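PDB 4Q0S: L-Ribose isomerase from Acinetobacter, which isomerises L-ribose, a non-natural sugar that is its ideal substrate, probably to the ketose L-ribulose, in a metal-containing cupin barrel. Local coordinates for residues A49-F53 against E72-F77; C102-V108 against L211-S217; V108-C114 against A200-P205; H221-E225 against G253-T257. The contacts are given in a common frame with arbitrary orientation. Numbering follows the deposited sequence.

Interaction 1 of 4, residues A49-F53 against E72-F77; sequences AGIVF and EAMIIF. With RB0 (D-ribitol), chain C.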
loop_
_atom_site.group_PDB
_atom_site.type_symbol
_atom_site.label_atom_id
_atom_site.label_comp_id
_atom_site.label_asym_id
_atom_site.label_seq_id
_atom_site.Cartn_x
_atom_site.Cartn_y
_atom_site.Cartn_z
ATOM N N ALA A 49 7.625 -14.447 17.907
ATOM C CA ALA A 49 7.899 -13.563 16.782
ATOM C C ALA A 49 9.077 -12.630 17.034
ATOM O O ALA A 49 9.879 -12.383 16.137
ATOM C CB ALA A 49 6.645 -12.751 16.439
ATOM N N GLY A 50 9.178 -12.104 18.250
ATOM C CA GLY A 50 10.275 -11.209 18.579
ATOM C C GLY A 50 11.470 -12.026 19.036
ATOM O O GLY A 50 11.388 -12.739 20.034
ATOM N N ILE A 51 12.580 -11.915 18.312
ATOM C CA ILE A 51 13.781 -12.690 18.615
ATOM C C ILE A 51 14.994 -11.872 19.058
ATOM O O ILE A 51 15.327 -10.847 18.466
ATOM C CB ILE A 51 14.185 -13.527 17.376
ATOM C CG1 ILE A 51 12.992 -14.366 16.914
ATOM C CG2 ILE A 51 15.375 -14.433 17.695
ATOM C CD1 ILE A 51 13.158 -14.932 15.500
ATOM N N VAL A 52 15.654 -12.337 20.111
ATOM C CA VAL A 52 16.859 -11.691 20.625
ATOM C C VAL A 52 17.904 -12.808 20.591
ATOM O O VAL A 52 17.731 -13.842 21.237
ATOM C CB VAL A 52 16.650 -11.182 22.070
ATOM C CG1 VAL A 52 17.911 -10.495 22.573
ATOM C CG2 VAL A 52 15.468 -10.210 22.107
ATOM N N PHE A 53 18.973 -12.605 19.824
ATOM C CA PHE A 53 20.007 -13.626 19.664
ATOM C C PHE A 53 21.092 -13.681 20.734
ATOM O O PHE A 53 22.242 -13.311 20.488
ATOM C CB PHE A 53 20.664 -13.488 18.286
ATOM C CG PHE A 53 19.698 -13.631 17.131
ATOM C CD1 PHE A 53 19.028 -12.520 16.624
ATOM C CD2 PHE A 53 19.464 -14.876 16.554
ATOM C CE1 PHE A 53 18.142 -12.646 15.554
ATOM C CE2 PHE A 53 18.578 -15.018 15.484
ATOM C CZ PHE A 53 17.916 -13.901 14.983
ATOM N N GLU A 72 21.841 -7.764 17.896
ATOM C CA GLU A 72 21.308 -8.829 17.064
ATOM C C GLU A 72 19.949 -9.256 17.607
ATOM O O GLU A 72 19.844 -9.994 18.595
ATOM C CB GLU A 72 22.310 -9.996 17.008
ATOM C CG GLU A 72 23.703 -9.497 16.599
ATOM C CD GLU A 72 24.753 -10.586 16.422
ATOM O OE1 GLU A 72 24.634 -11.664 17.042
ATOM O OE2 GLU A 72 25.714 -10.343 15.665
ATOM N N ALA A 73 18.910 -8.752 16.946
ATOM C CA ALA A 73 17.528 -9.011 17.317
ATOM C C ALA A 73 16.644 -8.642 16.128
ATOM O O ALA A 73 16.977 -7.747 15.343
ATOM C CB ALA A 73 17.152 -8.178 18.530
ATOM N N MET A 74 15.510 -9.321 16.004
ATOM C CA MET A 74 14.612 -9.067 14.890
ATOM C C MET A 74 13.263 -9.690 15.160
ATOM O O MET A 74 13.083 -10.430 16.129
ATOM C CB MET A 74 15.173 -9.700 13.620
ATOM C CG MET A 74 15.062 -11.221 13.651
ATOM S SD MET A 74 15.991 -12.048 12.364
ATOM C CE MET A 74 15.070 -11.484 10.917
ATOM N N ILE A 75 12.324 -9.402 14.268
ATOM C CA ILE A 75 10.983 -9.947 14.374
ATOM C C ILE A 75 10.696 -10.743 13.117
ATOM O O ILE A 75 11.084 -10.338 12.022
ATOM C CB ILE A 75 9.923 -8.827 14.491
ATOM C CG1 ILE A 75 10.076 -8.111 15.830
ATOM C CG2 ILE A 75 8.519 -9.416 14.331
ATOM C CD1 ILE A 75 9.057 -7.036 16.055
ATOM N N ILE A 76 10.031 -11.881 13.276
ATOM C CA ILE A 76 9.674 -12.702 12.133
ATOM C C ILE A 76 8.237 -13.156 12.295
ATOM O O ILE A 76 7.874 -13.712 13.330
ATOM C CB ILE A 76 10.562 -13.965 12.009
ATOM C CG1 ILE A 76 12.026 -13.562 11.805
ATOM C CG2 ILE A 76 10.086 -14.819 10.836
ATOM C CD1 ILE A 76 12.990 -14.752 11.725
ATOM N N PHE A 77 7.417 -12.879 11.284
ATOM C CA PHE A 77 6.024 -13.298 11.285
ATOM C C PHE A 77 5.956 -14.317 10.158
ATOM O O PHE A 77 6.028 -13.968 8.980
ATOM C CB PHE A 77 5.081 -12.124 10.991
ATOM C CG PHE A 77 5.043 -11.081 12.077
ATOM C CD1 PHE A 77 4.676 -11.418 13.378
ATOM C CD2 PHE A 77 5.344 -9.754 11.793
ATOM C CE1 PHE A 77 4.609 -10.441 14.380
ATOM C CE2 PHE A 77 5.279 -8.769 12.783
ATOM C CZ PHE A 77 4.910 -9.114 14.078
HETATM C C1 RB0 C . 16.779 -16.228 11.103
HETATM O O1 RB0 C . 16.733 -16.558 12.481
HETATM C C2 RB0 C . 15.658 -16.951 10.371
HETATM O O2 RB0 C . 15.960 -18.341 10.272
HETATM C C3 RB0 C . 15.439 -16.334 8.973
HETATM O O3 RB0 C . 14.253 -16.862 8.396
HETATM C C4 RB0 C . 16.619 -16.559 8.021
HETATM O O4 RB0 C . 17.400 -17.657 8.466
HETATM C C5 RB0 C . 17.482 -15.302 7.946
HETATM O O5 RB0 C . 18.479 -15.451 6.937
#
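Phe53 lays its ring along the start of strand 73-77, with Glu72 O, Ala73 N and Met74 SD all gathered at the ring edge. The sulfur, 3.7 Å from Phe53 CZ and 5.0 Å from the ring centroid, makes an edge-on Met-aromatic contact. Behind the ring the backbones run antiparallel, axes 4.7 Å apart at 150°. Ile51 and Met74 form the hydrogen-bonded pair (Ile51 N to Met74 O 2.7 Å, Met74 N to Ile51 O 2.9 Å), while Ile76 N to Ala49 O at 2.9 Å and Phe53 N to Glu72 O at 3.0 Å extend the ladder at both ends. Strand 50-52 is the outermost strand, within this chain, of one antiparallel sheet of the cupin barrel. Ile51 and Met74 share the face that holds the sugar pocket, where Ile51 CD1 lies 3.8 Å from Ile76 CD1, and Ile76 CD1 in turn comes 3.7 Å from ribitol C2. Ile75, on the other face, packs on Trp25 and Ala29 of helix 19-35.

Interaction 2 of 4, residues C102-V108 against L211-S217; sequences CDKLMIV and LVVREVS. With RB0 (D-ribitol), chain C.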
loop_
_atom_site.group_PDB
_atom_site.type_symbol
_atom_site.label_atom_id
_atom_site.label_comp_id
_atom_site.label_asym_id
_atom_site.label_seq_id
_atom_site.Cartn_x
_atom_site.Cartn_y
_atom_site.Cartn_z
ATOM N N CYS A 102 8.532 -21.768 2.755
ATOM C CA CYS A 102 8.431 -20.952 3.950
ATOM C C CYS A 102 8.347 -19.464 3.589
ATOM O O CYS A 102 9.267 -18.903 2.988
ATOM C CB CYS A 102 9.633 -21.216 4.855
ATOM S SG CYS A 102 9.618 -20.283 6.396
ATOM N N ASP A 103 7.232 -18.837 3.960
ATOM C CA ASP A 103 7.006 -17.422 3.671
ATOM C C ASP A 103 6.913 -16.697 5.007
ATOM O O ASP A 103 6.135 -17.091 5.873
ATOM C CB ASP A 103 5.684 -17.245 2.897
ATOM C CG ASP A 103 5.568 -15.884 2.214
ATOM O OD1 ASP A 103 5.924 -14.864 2.835
ATOM O OD2 ASP A 103 5.106 -15.831 1.053
ATOM N N LYS A 104 7.714 -15.652 5.179
ATOM C CA LYS A 104 7.689 -14.877 6.408
ATOM C C LYS A 104 8.037 -13.423 6.136
ATOM O O LYS A 104 8.609 -13.092 5.098
ATOM C CB LYS A 104 8.681 -15.437 7.427
ATOM C CG LYS A 104 10.141 -15.140 7.095
ATOM C CD LYS A 104 10.962 -16.422 6.955
ATOM C CE LYS A 104 10.501 -17.261 5.771
ATOM N NZ LYS A 104 11.390 -18.446 5.519
ATOM N N LEU A 105 7.670 -12.563 7.076
ATOM C CA LEU A 105 7.959 -11.146 6.992
ATOM C C LEU A 105 8.963 -10.906 8.110
ATOM O O LEU A 105 8.748 -11.341 9.237
ATOM C CB LEU A 105 6.700 -10.320 7.254
ATOM C CG LEU A 105 6.881 -8.826 6.992
ATOM C CD1 LEU A 105 7.134 -8.616 5.503
ATOM C CD2 LEU A 105 5.634 -8.055 7.433
ATOM N N MET A 106 10.064 -10.238 7.795
ATOM C CA MET A 106 11.077 -9.968 8.799
ATOM C C MET A 106 11.220 -8.471 8.999
ATOM O O MET A 106 11.281 -7.703 8.039
ATOM C CB MET A 106 12.414 -10.585 8.378
ATOM C CG MET A 106 12.302 -12.073 8.072
ATOM S SD MET A 106 13.868 -12.890 7.740
ATOM C CE MET A 106 14.303 -12.188 6.185
ATOM N N ILE A 107 11.255 -8.060 10.258
ATOM C CA ILE A 107 11.384 -6.653 10.573
ATOM C C ILE A 107 12.615 -6.408 11.432
ATOM O O ILE A 107 12.741 -6.931 12.539
ATOM C CB ILE A 107 10.117 -6.136 11.282
ATOM C CG1 ILE A 107 8.898 -6.424 10.399
ATOM C CG2 ILE A 107 10.249 -4.637 11.560
ATOM C CD1 ILE A 107 7.595 -5.910 10.957
ATOM N N VAL A 108 13.518 -5.599 10.893
ATOM C CA VAL A 108 14.762 -5.260 11.549
ATOM C C VAL A 108 14.848 -3.749 11.726
ATOM O O VAL A 108 14.758 -2.987 10.762
ATOM C CB VAL A 108 15.956 -5.749 10.706
ATOM C CG1 VAL A 108 17.256 -5.371 11.375
ATOM C CG2 VAL A 108 15.859 -7.259 10.513
ATOM N N LEU A 211 13.543 -1.971 8.641
ATOM C CA LEU A 211 13.717 -2.723 7.417
ATOM C C LEU A 211 12.629 -3.796 7.455
ATOM O O LEU A 211 12.474 -4.497 8.458
ATOM C CB LEU A 211 15.092 -3.399 7.388
ATOM C CG LEU A 211 15.199 -4.579 6.414
ATOM C CD1 LEU A 211 14.919 -4.091 4.999
ATOM C CD2 LEU A 211 16.598 -5.216 6.506
ATOM N N VAL A 212 11.858 -3.905 6.384
ATOM C CA VAL A 212 10.816 -4.919 6.311
ATOM C C VAL A 212 11.127 -5.744 5.075
ATOM O O VAL A 212 11.197 -5.211 3.961
ATOM C CB VAL A 212 9.400 -4.294 6.185
ATOM C CG1 VAL A 212 8.331 -5.401 6.203
ATOM C CG2 VAL A 212 9.156 -3.333 7.332
ATOM N N VAL A 213 11.324 -7.044 5.273
ATOM C CA VAL A 213 11.669 -7.928 4.167
ATOM C C VAL A 213 10.803 -9.172 4.114
ATOM O O VAL A 213 10.521 -9.799 5.133
ATOM C CB VAL A 213 13.145 -8.397 4.268
ATOM C CG1 VAL A 213 13.523 -9.251 3.040
ATOM C CG2 VAL A 213 14.066 -7.195 4.377
ATOM N N ARG A 214 10.390 -9.530 2.911
ATOM C CA ARG A 214 9.593 -10.721 2.720
ATOM C C ARG A 214 10.561 -11.844 2.325
ATOM O O ARG A 214 11.295 -11.727 1.342
ATOM C CB ARG A 214 8.566 -10.470 1.612
ATOM C CG ARG A 214 7.641 -11.636 1.327
ATOM C CD ARG A 214 6.725 -11.306 0.152
ATOM N NE ARG A 214 5.633 -10.394 0.504
ATOM C CZ ARG A 214 4.380 -10.791 0.720
ATOM N NH1 ARG A 214 3.444 -9.905 1.034
ATOM N NH2 ARG A 214 4.068 -12.078 0.618
ATOM N N GLU A 215 10.593 -12.919 3.106
ATOM C CA GLU A 215 11.467 -14.034 2.775
ATOM C C GLU A 215 10.669 -15.215 2.254
ATOM O O GLU A 215 9.674 -15.618 2.852
ATOM C CB GLU A 215 12.287 -14.496 3.988
ATOM C CG GLU A 215 13.163 -15.718 3.663
ATOM C CD GLU A 215 13.931 -16.239 4.857
ATOM O OE1 GLU A 215 14.805 -15.506 5.354
ATOM O OE2 GLU A 215 13.660 -17.382 5.298
ATOM N N VAL A 216 11.107 -15.750 1.120
ATOM C CA VAL A 216 10.480 -16.911 0.515
ATOM C C VAL A 216 11.607 -17.933 0.441
ATOM O O VAL A 216 12.578 -17.751 -0.292
ATOM C CB VAL A 216 9.938 -16.593 -0.902
ATOM C CG1 VAL A 216 9.544 -17.869 -1.608
ATOM C CG2 VAL A 216 8.724 -15.683 -0.793
ATOM N N SER A 217 11.492 -18.998 1.222
ATOM C CA SER A 217 12.547 -19.997 1.244
ATOM C C SER A 217 11.985 -21.401 1.280
ATOM O O SER A 217 10.768 -21.601 1.206
ATOM C CB SER A 217 13.409 -19.790 2.485
ATOM O OG SER A 217 12.693 -20.199 3.638
HETATM C C1 RB0 C . 16.779 -16.228 11.103
HETATM O O1 RB0 C . 16.733 -16.558 12.481
HETATM C C2 RB0 C . 15.658 -16.951 10.371
HETATM O O2 RB0 C . 15.960 -18.341 10.272
HETATM C C3 RB0 C . 15.439 -16.334 8.973
HETATM O O3 RB0 C . 14.253 -16.862 8.396
HETATM C C4 RB0 C . 16.619 -16.559 8.021
HETATM O O4 RB0 C . 17.400 -17.657 8.466
HETATM C C5 RB0 C . 17.482 -15.302 7.946
HETATM O O5 RB0 C . 18.479 -15.451 6.937
#
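Strands 102-108 and 211-217 run antiparallel over their whole length, their axes 4.6 Å apart at 159°, in a register that pairs Cys102 with Ser217 and Val108 with Leu211. Every second pair is hydrogen-bonded in both directions: Cys102 N to Ser217 O is 2.7 Å, Glu215 N to Lys104 O 2.8 Å, Met106 N to Val213 O 2.7 Å and Leu211 N to Val108 O 2.6 Å. The face carrying Lys104, Met106 and Glu215 belongs to the sugar pocket inside the cupin barrel. Lys104 NZ forms a salt bridge with Glu215 OE2 at 2.5 Å, although the position of that nitrogen is less certain than the rest. The same Glu215 OE2 accepts a hydrogen bond from ribitol O3 at 3.2 Å, and Met106 SD lies 4.0 Å from ribitol C3. On the reverse face, Leu105 CD1 meets Val212 CG1 at 3.5 Å. Asp103 OD2 and Arg214 NH2, 3.9 Å apart, make only a long salt bridge; Asp103 is also held by Tyr38, and Arg214 pairs with Glu127 of the second subunit, so this end of the face reaches a subunit interface. Strand 73-82 flanks 102-108 and strand 124-130 flanks 211-217, while helix 19-35 covers Ile107 and Val212.

Interaction 3 of 4, residues V108-C114 against A200-P205; sequences VHPGKFC and AFRCPP. With RB0 (D-ribitol), chain C.
In this part of the cupin barrel, the strand starting at Phe113 pairs antiparallel with the end of strand 199-202, and the turn after Val108 meets the residues that follow it. His109 to Lys112 form a type II beta turn, closed by Lys112 N to His109 O at 3.0 Å; Gly111, at phi/psi 84/-21, sits where a side chain would jam against the preceding carbonyl. Ala200 puts its CA 3.3 Å from Cys114 O. Phe201 forms the hydrogen-bonded pair with Cys114, CA atoms 5.4 Å apart: Cys114 N to Phe201 O is 2.8 Å and Phe201 N to Cys114 O 3.2 Å. Its p rotamer (chi2 82°) brings the ring face over Cys114 CB, 3.4 Å from the centroid, in a CH-pi contact, and the ring edge to Val108 CG2. Phe201 and Cys114 both line the ribitol pocket, with Cys114 SG 3.6 Å from ribitol C5. Arg202, paired with Phe113 at CA-CA 4.3 Å, lays CB over the Phe113 ring, 3.7 Å from its centroid, while its guanidinium is salt-bridged to Glu134. Cys203 O accepts from Gly111 N, 2.8 Å. Pro205 brings CA 3.5 Å from Gly111 N. One water bridges Gly111 O, at 2.8 Å, and Arg202 NH1, at 3.0 Å.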
loop_
_atom_site.group_PDB
_atom_site.type_symbol
_atom_site.label_atom_id
_atom_site.label_comp_id
_atom_site.label_asym_id
_atom_site.label_seq_id
_atom_site.Cartn_x
_atom_site.Cartn_y
_atom_site.Cartn_z
ATOM N N VAL A 108 13.518 -5.599 10.893
ATOM C CA VAL A 108 14.762 -5.260 11.549
ATOM C C VAL A 108 14.848 -3.749 11.726
ATOM O O VAL A 108 14.758 -2.987 10.762
ATOM C CB VAL A 108 15.956 -5.749 10.706
ATOM C CG1 VAL A 108 17.256 -5.371 11.375
ATOM C CG2 VAL A 108 15.859 -7.259 10.513
ATOM N N HIS A 109 15.018 -3.318 12.971
ATOM C CA HIS A 109 15.106 -1.903 13.251
ATOM C C HIS A 109 16.491 -1.354 12.945
ATOM O O HIS A 109 17.456 -2.112 12.811
ATOM C CB HIS A 109 14.676 -1.630 14.694
ATOM C CG HIS A 109 13.186 -1.629 14.872
ATOM N ND1 HIS A 109 12.421 -2.768 14.737
ATOM C CD2 HIS A 109 12.316 -0.616 15.101
ATOM C CE1 HIS A 109 11.145 -2.457 14.876
ATOM N NE2 HIS A 109 11.054 -1.157 15.096
ATOM N N PRO A 110 16.603 -0.027 12.811
ATOM C CA PRO A 110 17.873 0.632 12.500
ATOM C C PRO A 110 19.056 0.167 13.341
ATOM O O PRO A 110 18.996 0.170 14.573
ATOM C CB PRO A 110 17.555 2.114 12.706
ATOM C CG PRO A 110 16.079 2.194 12.425
ATOM C CD PRO A 110 15.567 0.969 13.139
ATOM N N GLY A 111 20.126 -0.232 12.657
ATOM C CA GLY A 111 21.327 -0.684 13.338
ATOM C C GLY A 111 21.325 -2.137 13.777
ATOM O O GLY A 111 22.387 -2.720 13.977
ATOM N N LYS A 112 20.145 -2.731 13.915
ATOM C CA LYS A 112 20.031 -4.119 14.363
ATOM C C LYS A 112 20.337 -5.139 13.255
ATOM O O LYS A 112 20.230 -4.831 12.068
ATOM C CB LYS A 112 18.634 -4.343 14.953
ATOM C CG LYS A 112 18.242 -3.296 16.019
ATOM C CD LYS A 112 18.936 -3.552 17.350
ATOM C CE LYS A 112 18.522 -2.547 18.440
ATOM N NZ LYS A 112 19.109 -1.192 18.257
ATOM N N PHE A 113 20.713 -6.355 13.655
ATOM C CA PHE A 113 21.084 -7.404 12.706
ATOM C C PHE A 113 20.395 -8.752 12.879
ATOM O O PHE A 113 19.907 -9.087 13.956
ATOM C CB PHE A 113 22.581 -7.764 12.821
ATOM C CG PHE A 113 23.539 -6.637 12.585
ATOM C CD1 PHE A 113 23.637 -5.578 13.482
ATOM C CD2 PHE A 113 24.413 -6.683 11.503
ATOM C CE1 PHE A 113 24.599 -4.584 13.304
ATOM C CE2 PHE A 113 25.372 -5.701 11.314
ATOM C CZ PHE A 113 25.470 -4.647 12.212
ATOM N N CYS A 114 20.388 -9.519 11.790
ATOM C CA CYS A 114 19.957 -10.911 11.809
ATOM C C CYS A 114 21.422 -11.396 11.760
ATOM O O CYS A 114 22.107 -11.211 10.757
ATOM C CB CYS A 114 19.236 -11.324 10.534
ATOM S SG CYS A 114 18.959 -13.125 10.424
ATOM N N ALA A 200 24.191 -12.690 6.857
ATOM C CA ALA A 200 23.702 -11.835 7.920
ATOM C C ALA A 200 23.205 -10.575 7.222
ATOM O O ALA A 200 23.540 -10.324 6.064
ATOM C CB ALA A 200 24.836 -11.485 8.889
ATOM N N PHE A 201 22.387 -9.793 7.911
ATOM C CA PHE A 201 21.891 -8.567 7.322
ATOM C C PHE A 201 21.414 -7.605 8.390
ATOM O O PHE A 201 21.073 -8.013 9.498
ATOM C CB PHE A 201 20.778 -8.870 6.309
ATOM C CG PHE A 201 19.606 -9.629 6.876
ATOM C CD1 PHE A 201 18.594 -8.968 7.567
ATOM C CD2 PHE A 201 19.494 -11.006 6.679
ATOM C CE1 PHE A 201 17.480 -9.670 8.053
ATOM C CE2 PHE A 201 18.388 -11.717 7.160
ATOM C CZ PHE A 201 17.378 -11.045 7.847
ATOM N N ARG A 202 21.414 -6.321 8.056
ATOM C CA ARG A 202 20.980 -5.303 8.994
ATOM C C ARG A 202 20.227 -4.204 8.269
ATOM O O ARG A 202 20.247 -4.113 7.039
ATOM C CB ARG A 202 22.181 -4.646 9.686
ATOM C CG ARG A 202 22.919 -3.659 8.778
ATOM C CD ARG A 202 23.883 -2.744 9.542
ATOM N NE ARG A 202 24.415 -1.693 8.673
ATOM C CZ ARG A 202 25.207 -0.706 9.081
ATOM N NH1 ARG A 202 25.573 -0.624 10.356
ATOM N NH2 ARG A 202 25.625 0.211 8.215
ATOM N N CYS A 203 19.577 -3.370 9.068
ATOM C CA CYS A 203 18.869 -2.207 8.590
ATOM C C CYS A 203 19.869 -1.085 8.861
ATOM O O CYS A 203 20.443 -1.022 9.947
ATOM C CB CYS A 203 17.607 -1.979 9.424
ATOM S SG CYS A 203 16.776 -0.412 9.100
ATOM N N PRO A 204 20.128 -0.216 7.874
ATOM C CA PRO A 204 21.079 0.877 8.114
ATOM C C PRO A 204 20.651 1.641 9.370
ATOM O O PRO A 204 19.458 1.848 9.600
ATOM C CB PRO A 204 20.956 1.725 6.852
ATOM C CG PRO A 204 20.637 0.716 5.806
ATOM C CD PRO A 204 19.622 -0.181 6.491
ATOM N N PRO A 205 21.616 2.062 10.203
ATOM C CA PRO A 205 21.345 2.798 11.448
ATOM C C PRO A 205 20.663 4.156 11.269
ATOM O O PRO A 205 20.007 4.655 12.180
ATOM C CB PRO A 205 22.734 2.954 12.072
ATOM C CG PRO A 205 23.511 1.812 11.498
ATOM C CD PRO A 205 23.056 1.796 10.061
HETATM C C1 RB0 C . 16.779 -16.228 11.103
HETATM O O1 RB0 C . 16.733 -16.558 12.481
HETATM C C2 RB0 C . 15.658 -16.951 10.371
HETATM O O2 RB0 C . 15.960 -18.341 10.272
HETATM C C3 RB0 C . 15.439 -16.334 8.973
HETATM O O3 RB0 C . 14.253 -16.862 8.396
HETATM C C4 RB0 C . 16.619 -16.559 8.021
HETATM O O4 RB0 C . 17.400 -17.657 8.466
HETATM C C5 RB0 C . 17.482 -15.302 7.946
HETATM O O5 RB0 C . 18.479 -15.451 6.937
HETATM O O HOH W 1 24.677 -1.468 13.091
#

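Interaction 4 of 4, residues H221-E225 against G253-T257; sequences HEPTE and GRLQT. With RB0 (D-ribitol), chain C.
Leu255, Arg254 and Thr224 carry most of this contact between two largely irregular segments, whose backbones come nearest at Thr224 and Leu255, CA atoms 4.5 Å apart. Leu255 (chi1 m, chi2 t) reaches CD2 to 3.5 Å from Thr224 CG2, and its CD1 lies 4.0 Å from Pro223 O. Pro223 is the centre of an inverse gamma turn, closed by Thr224 N to Glu222 O at 2.6 Å. Arg254, extended beyond an m chi2, passes NH2 3.4 Å from Thr224 CG2 and donates from NE at 3.1 Å and NH1 at 3.0 Å to ribitol O1. Glu222 OE2 lies over the guanidinium face, 2.8 Å from Arg254 NH1, a purely electrostatic salt bridge; it takes a hydrogen bond from Asn243 ND2 and a weak one, 3.3 Å, from ribitol O2. Glu222 and Arg254 thus form a polar wall of the sugar pocket. Arg254 lies on helix 248-254 and packs on Phe53, beside strand 50-52, while 221-225 belongs to the loop between strands 211-217 and 244-245.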
loop_
_atom_site.group_PDB
_atom_site.type_symbol
_atom_site.label_atom_id
_atom_site.label_comp_id
_atom_site.label_asym_id
_atom_site.label_seq_id
_atom_site.Cartn_x
_atom_site.Cartn_y
_atom_site.Cartn_z
ATOM N N HIS A 221 13.395 -25.669 9.323
ATOM C CA HIS A 221 13.500 -26.667 10.387
ATOM C C HIS A 221 13.966 -25.961 11.657
ATOM O O HIS A 221 15.155 -25.693 11.820
ATOM C CB HIS A 221 14.522 -27.750 10.013
ATOM C CG HIS A 221 14.206 -28.472 8.741
ATOM N ND1 HIS A 221 13.266 -29.478 8.668
ATOM C CD2 HIS A 221 14.695 -28.324 7.487
ATOM C CE1 HIS A 221 13.190 -29.917 7.424
ATOM N NE2 HIS A 221 14.047 -29.233 6.688
ATOM N N GLU A 222 13.033 -25.659 12.553
ATOM C CA GLU A 222 13.374 -24.973 13.794
ATOM C C GLU A 222 12.493 -25.390 14.967
ATOM O O GLU A 222 11.339 -24.971 15.063
ATOM C CB GLU A 222 13.257 -23.457 13.613
ATOM C CG GLU A 222 14.162 -22.872 12.545
ATOM C CD GLU A 222 13.948 -21.378 12.359
ATOM O OE1 GLU A 222 12.796 -20.973 12.087
ATOM O OE2 GLU A 222 14.931 -20.611 12.482
ATOM N N PRO A 223 13.021 -26.236 15.867
ATOM C CA PRO A 223 12.246 -26.681 17.034
ATOM C C PRO A 223 12.122 -25.535 18.047
ATOM O O PRO A 223 12.488 -25.678 19.217
ATOM C CB PRO A 223 13.079 -27.843 17.576
ATOM C CG PRO A 223 13.773 -28.369 16.346
ATOM C CD PRO A 223 14.202 -27.094 15.671
ATOM N N THR A 224 11.602 -24.400 17.581
ATOM C CA THR A 224 11.435 -23.208 18.410
ATOM C C THR A 224 10.378 -23.347 19.503
ATOM O O THR A 224 9.959 -24.453 19.853
ATOM C CB THR A 224 11.070 -21.973 17.548
ATOM O OG1 THR A 224 9.796 -22.181 16.925
ATOM C CG2 THR A 224 12.126 -21.737 16.475
ATOM N N GLU A 225 9.957 -22.201 20.032
ATOM C CA GLU A 225 8.959 -22.141 21.094
ATOM C C GLU A 225 7.545 -22.229 20.522
ATOM O O GLU A 225 6.670 -22.878 21.098
ATOM C CB GLU A 225 9.126 -20.834 21.883
ATOM C CG GLU A 225 9.146 -20.996 23.399
ATOM C CD GLU A 225 7.811 -21.442 23.970
ATOM O OE1 GLU A 225 7.344 -22.546 23.617
ATOM O OE2 GLU A 225 7.228 -20.686 24.777
ATOM N N GLY A 253 19.704 -18.378 22.476
ATOM C CA GLY A 253 18.606 -17.433 22.588
ATOM C C GLY A 253 17.673 -17.364 21.391
ATOM O O GLY A 253 16.610 -16.748 21.464
ATOM N N ARG A 254 18.061 -17.995 20.291
ATOM C CA ARG A 254 17.246 -17.982 19.082
ATOM C C ARG A 254 15.899 -18.678 19.294
ATOM O O ARG A 254 14.852 -18.148 18.923
ATOM C CB ARG A 254 18.007 -18.666 17.940
ATOM C CG ARG A 254 17.555 -18.275 16.534
ATOM C CD ARG A 254 16.094 -18.613 16.267
ATOM N NE ARG A 254 15.693 -18.259 14.907
ATOM C CZ ARG A 254 14.454 -18.372 14.438
ATOM N NH1 ARG A 254 14.185 -18.027 13.186
ATOM N NH2 ARG A 254 13.483 -18.827 15.221
ATOM N N LEU A 255 15.930 -19.861 19.900
ATOM C CA LEU A 255 14.716 -20.643 20.126
ATOM C C LEU A 255 13.798 -20.184 21.266
ATOM O O LEU A 255 12.790 -20.835 21.542
ATOM C CB LEU A 255 15.086 -22.115 20.337
ATOM C CG LEU A 255 15.882 -22.797 19.216
ATOM C CD1 LEU A 255 16.208 -24.224 19.622
ATOM C CD2 LEU A 255 15.083 -22.782 17.918
ATOM N N GLN A 256 14.134 -19.079 21.928
ATOM C CA GLN A 256 13.293 -18.584 23.021
ATOM C C GLN A 256 13.645 -17.178 23.488
ATOM O O GLN A 256 14.817 -16.845 23.667
ATOM C CB GLN A 256 13.357 -19.520 24.231
ATOM C CG GLN A 256 12.493 -19.039 25.394
ATOM C CD GLN A 256 12.769 -19.773 26.693
ATOM O OE1 GLN A 256 12.575 -20.986 26.790
ATOM N NE2 GLN A 256 13.224 -19.035 27.704
ATOM N N THR A 257 12.616 -16.364 23.701
ATOM C CA THR A 257 12.801 -14.994 24.156
ATOM C C THR A 257 12.360 -14.870 25.608
ATOM O O THR A 257 11.241 -15.241 25.962
ATOM C CB THR A 257 11.977 -14.008 23.311
ATOM O OG1 THR A 257 12.297 -14.183 21.926
ATOM C CG2 THR A 257 12.287 -12.574 23.719
HETATM C C1 RB0 C . 16.779 -16.228 11.103
HETATM O O1 RB0 C . 16.733 -16.558 12.481
HETATM C C2 RB0 C . 15.658 -16.951 10.371
HETATM O O2 RB0 C . 15.960 -18.341 10.272
HETATM C C3 RB0 C . 15.439 -16.334 8.973
HETATM O O3 RB0 C . 14.253 -16.862 8.396
HETATM C C4 RB0 C . 16.619 -16.559 8.021
HETATM O O4 RB0 C . 17.400 -17.657 8.466
HETATM C C5 RB0 C . 17.482 -15.302 7.946
HETATM O O5 RB0 C . 18.479 -15.451 6.937
#

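Overall arrangement
All four contacts touch the same ribitol, each supplying residues that line the cupin-barrel pocket. Interactions 1 and 2, centres about 11 Å apart, belong to one antiparallel sheet, in which strands 73-82 and 101-108 are neighbours. The strands of interaction 3, 113-118 and 199-202, belong to the other sheet; its centre is about 13 Å from that of interaction 2, inside whose chain loop it is nested. The chain changes sheet between 101-108 and 113-118, and back between 199-202 and 211-217. Interaction 4 comes last in sequence, centre to centre about 10 Å from interaction 1 but about 20 Å from interaction 3, and brings the C-terminal part against strand 50-52. Cobalt, bound by His117, His119, Glu124 and His199, lies within this barrel, consistent with an active site there.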